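Local structure of N-acetyltransferase domain-containing protein (Deinococcus radiodurans, 3S6F) at residues 115-118 and 119-123. The protein binds coenzyme A and is probably an N-acetyltransferase of the GNAT family. Numbering follows the deposited sequence. Where two conformers were deposited one is given.
With COA (coenzyme A), chain B.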
# COMPACT_ATOMS: atom_id res chain seq x y z
N ASP A 115 -15.50 -12.86 2.51
CA ASP A 115 -16.66 -12.84 1.62
C ASP A 115 -16.36 -12.34 0.21
O ASP A 115 -16.99 -12.75 -0.76
CB ASP A 115 -17.84 -12.04 2.25
CG ASP A 115 -17.54 -10.55 2.47
OD1 ASP A 115 -16.36 -10.13 2.45
OD2 ASP A 115 -18.50 -9.78 2.71
N VAL A 116 -15.36 -11.44 0.06
CA VAL A 116 -15.06 -10.84 -1.23
C VAL A 116 -13.84 -11.49 -1.92
O VAL A 116 -13.44 -11.12 -3.02
CB VAL A 116 -14.91 -9.32 -1.03
CG1 VAL A 116 -13.61 -9.01 -0.39
CG2 VAL A 116 -15.06 -8.58 -2.33
N VAL A 117 -13.25 -12.52 -1.29
CA VAL A 117 -12.17 -13.24 -1.91
C VAL A 117 -12.49 -13.68 -3.36
O VAL A 117 -11.68 -13.50 -4.26
CB VAL A 117 -11.67 -14.37 -1.01
CG1 VAL A 117 -10.76 -15.31 -1.81
CG2 VAL A 117 -10.94 -13.81 0.21
N PRO A 118 -13.69 -14.28 -3.60
CA PRO A 118 -13.94 -14.72 -4.97
C PRO A 118 -13.97 -13.60 -6.01
O PRO A 118 -13.52 -13.79 -7.13
CB PRO A 118 -15.30 -15.46 -4.87
CG PRO A 118 -15.41 -15.87 -3.45
CD PRO A 118 -14.69 -14.80 -2.65
N PHE A 119 -14.44 -12.41 -5.62
CA PHE A 119 -14.43 -11.26 -6.51
C PHE A 119 -12.99 -11.00 -7.02
O PHE A 119 -12.77 -10.73 -8.19
CB PHE A 119 -15.00 -10.05 -5.77
CG PHE A 119 -14.77 -8.74 -6.47
CD1 PHE A 119 -15.65 -8.31 -7.44
CD2 PHE A 119 -13.72 -7.92 -6.16
CE1 PHE A 119 -15.44 -7.12 -8.13
CE2 PHE A 119 -13.55 -6.74 -6.87
CZ PHE A 119 -14.36 -6.31 -7.82
N TYR A 120 -12.06 -11.03 -6.09
CA TYR A 120 -10.67 -10.77 -6.43
C TYR A 120 -10.00 -11.93 -7.16
O TYR A 120 -9.19 -11.73 -8.06
CB TYR A 120 -9.86 -10.36 -5.20
CG TYR A 120 -10.29 -9.03 -4.64
CD1 TYR A 120 -10.02 -7.86 -5.34
CD2 TYR A 120 -10.93 -8.91 -3.41
CE1 TYR A 120 -10.41 -6.60 -4.86
CE2 TYR A 120 -11.31 -7.65 -2.92
CZ TYR A 120 -11.04 -6.51 -3.65
OH TYR A 120 -11.38 -5.26 -3.16
N GLU A 121 -10.35 -13.17 -6.80
CA GLU A 121 -9.79 -14.32 -7.50
C GLU A 121 -10.21 -14.31 -8.96
O GLU A 121 -9.40 -14.63 -9.85
CB GLU A 121 -10.19 -15.63 -6.83
CG GLU A 121 -9.44 -15.80 -5.51
CD GLU A 121 -9.75 -17.06 -4.73
OE1 GLU A 121 -10.91 -17.52 -4.84
OE2 GLU A 121 -8.84 -17.52 -3.98
N ARG A 122 -11.45 -13.86 -9.24
CA ARG A 122 -11.87 -13.84 -10.65
C ARG A 122 -11.13 -12.80 -11.48
O ARG A 122 -11.04 -12.92 -12.71
CB ARG A 122 -13.39 -13.66 -10.75
CG ARG A 122 -14.14 -14.92 -10.34
CD ARG A 122 -15.68 -14.79 -10.49
NE ARG A 122 -16.37 -15.31 -9.30
CZ ARG A 122 -17.02 -14.57 -8.40
NH1 ARG A 122 -17.14 -13.25 -8.51
NH2 ARG A 122 -17.61 -15.18 -7.38
N LEU A 123 -10.55 -11.79 -10.82
CA LEU A 123 -9.69 -10.81 -11.49
C LEU A 123 -8.22 -11.29 -11.67
O LEU A 123 -7.37 -10.55 -12.21
CB LEU A 123 -9.71 -9.50 -10.72
CG LEU A 123 -11.04 -8.75 -10.73
CD1 LEU A 123 -11.10 -7.72 -9.64
CD2 LEU A 123 -11.19 -8.09 -12.08
N1A COA B . -20.15 -11.20 -0.61
C2A COA B . -20.18 -12.16 -1.61
N3A COA B . -19.91 -11.85 -2.92
C4A COA B . -19.61 -10.56 -3.23
C5A COA B . -19.60 -9.58 -2.25
C6A COA B . -19.84 -9.90 -0.92
N6A COA B . -19.80 -8.99 0.06
N7A COA B . -19.28 -8.40 -2.86
C8A COA B . -19.12 -8.65 -4.18
N9A COA B . -19.32 -9.98 -4.43
C1B COA B . -19.19 -10.67 -5.71
C2B COA B . -20.51 -11.30 -6.16
O2B COA B . -20.15 -12.45 -6.86
C3B COA B . -21.11 -10.30 -7.14
O3B COA B . -22.00 -10.88 -8.08
P3B COA B . -23.61 -10.82 -7.83
O7A COA B . -23.86 -11.52 -6.52
O8A COA B . -24.01 -9.37 -7.76
O9A COA B . -24.21 -11.54 -9.01
C4B COA B . -19.83 -9.78 -7.78
O4B COA B . -18.87 -9.75 -6.73
C5B COA B . -19.98 -8.40 -8.38
O5B COA B . -18.88 -8.14 -9.23
P1A COA B . -18.91 -6.78 -10.10
O1A COA B . -17.70 -6.85 -10.96
O2A COA B . -20.24 -6.54 -10.75
O3A COA B . -18.60 -5.71 -8.95
P2A COA B . -19.60 -4.67 -8.24
O4A COA B . -20.82 -5.38 -7.77
O5A COA B . -19.78 -3.51 -9.16
O6A COA B . -18.66 -4.22 -7.05
CBP COA B . -17.75 -4.50 -4.86
CCP COA B . -18.06 -5.18 -6.18
CDP COA B . -16.80 -3.31 -5.11
CEP COA B . -17.03 -5.51 -3.94
CAP COA B . -19.09 -4.06 -4.26
OAP COA B . -19.84 -5.17 -3.81
C9P COA B . -18.88 -3.11 -3.10
O9P COA B . -18.73 -1.81 -3.31
N8P COA B . -18.91 -3.57 -1.86
C7P COA B . -18.71 -2.70 -0.71
C6P COA B . -17.25 -2.27 -0.49
C5P COA B . -16.34 -3.46 -0.59
O5P COA B . -16.61 -4.50 0.01
N4P COA B . -15.24 -3.29 -1.35
C3P COA B . -14.14 -4.22 -1.37
C2P COA B . -12.99 -3.59 -0.59
S1P COA B . -13.30 -3.51 1.21
O HOH W 1 -16.81 -12.41 -3.79
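Val116, in the conformer given (one of two), spreads its methyls between Phe119 and Tyr120 at the start of helix 117-122; all three residues are buried, which makes this the tightly packed side. CG2 of Val116 lies alongside Phe119 CB at 3.7 Å, while its CG1 meets Tyr120 CE2, also at 3.7 Å. The Phe119 ring, its CG anti to the backbone N (chi1 168°), puts CD2 3.6 Å above the centre of one face of the Tyr120 ring, the two planes nearly perpendicular (about 82°), and turns CE1 toward O3A of coenzyme A. Tyr120 OH reaches the pantetheine arm, 3.5 Å from C3P of coenzyme A. Were Tyr120 replaced by an alanine, Val116 CG1 and Phe119 CD2 would probably lose their aromatic partner and a gap open beside the pantetheine.

Asp115, Glu121 and Arg122 form the exposed side. In the conformer given, one of two, Arg122 bends at chi3 and brings NH2 within 3.4 Å of Pro118 CB; Pro118 O lies 3.7 Å from the guanidinium plane, off toward its rim. The helical bond Arg122 N to Pro118 O is separate (3.0 Å, 155°). A water bridges Asp115 O and Phe119 N.

This turn lines the coenzyme A pocket of the GNAT fold: Asp115 OD2 takes a weak hydrogen bond from adenine N6A, and Arg122 NH1 is 3.5 Å from coenzyme A O2B. Tyr120 touches Met95 of helix 90-102 and Leu110 of strand 107-112, Phe119 touches Leu79 of strand 73-81, and Met131 of the second subunit packs against Tyr120 and Glu121.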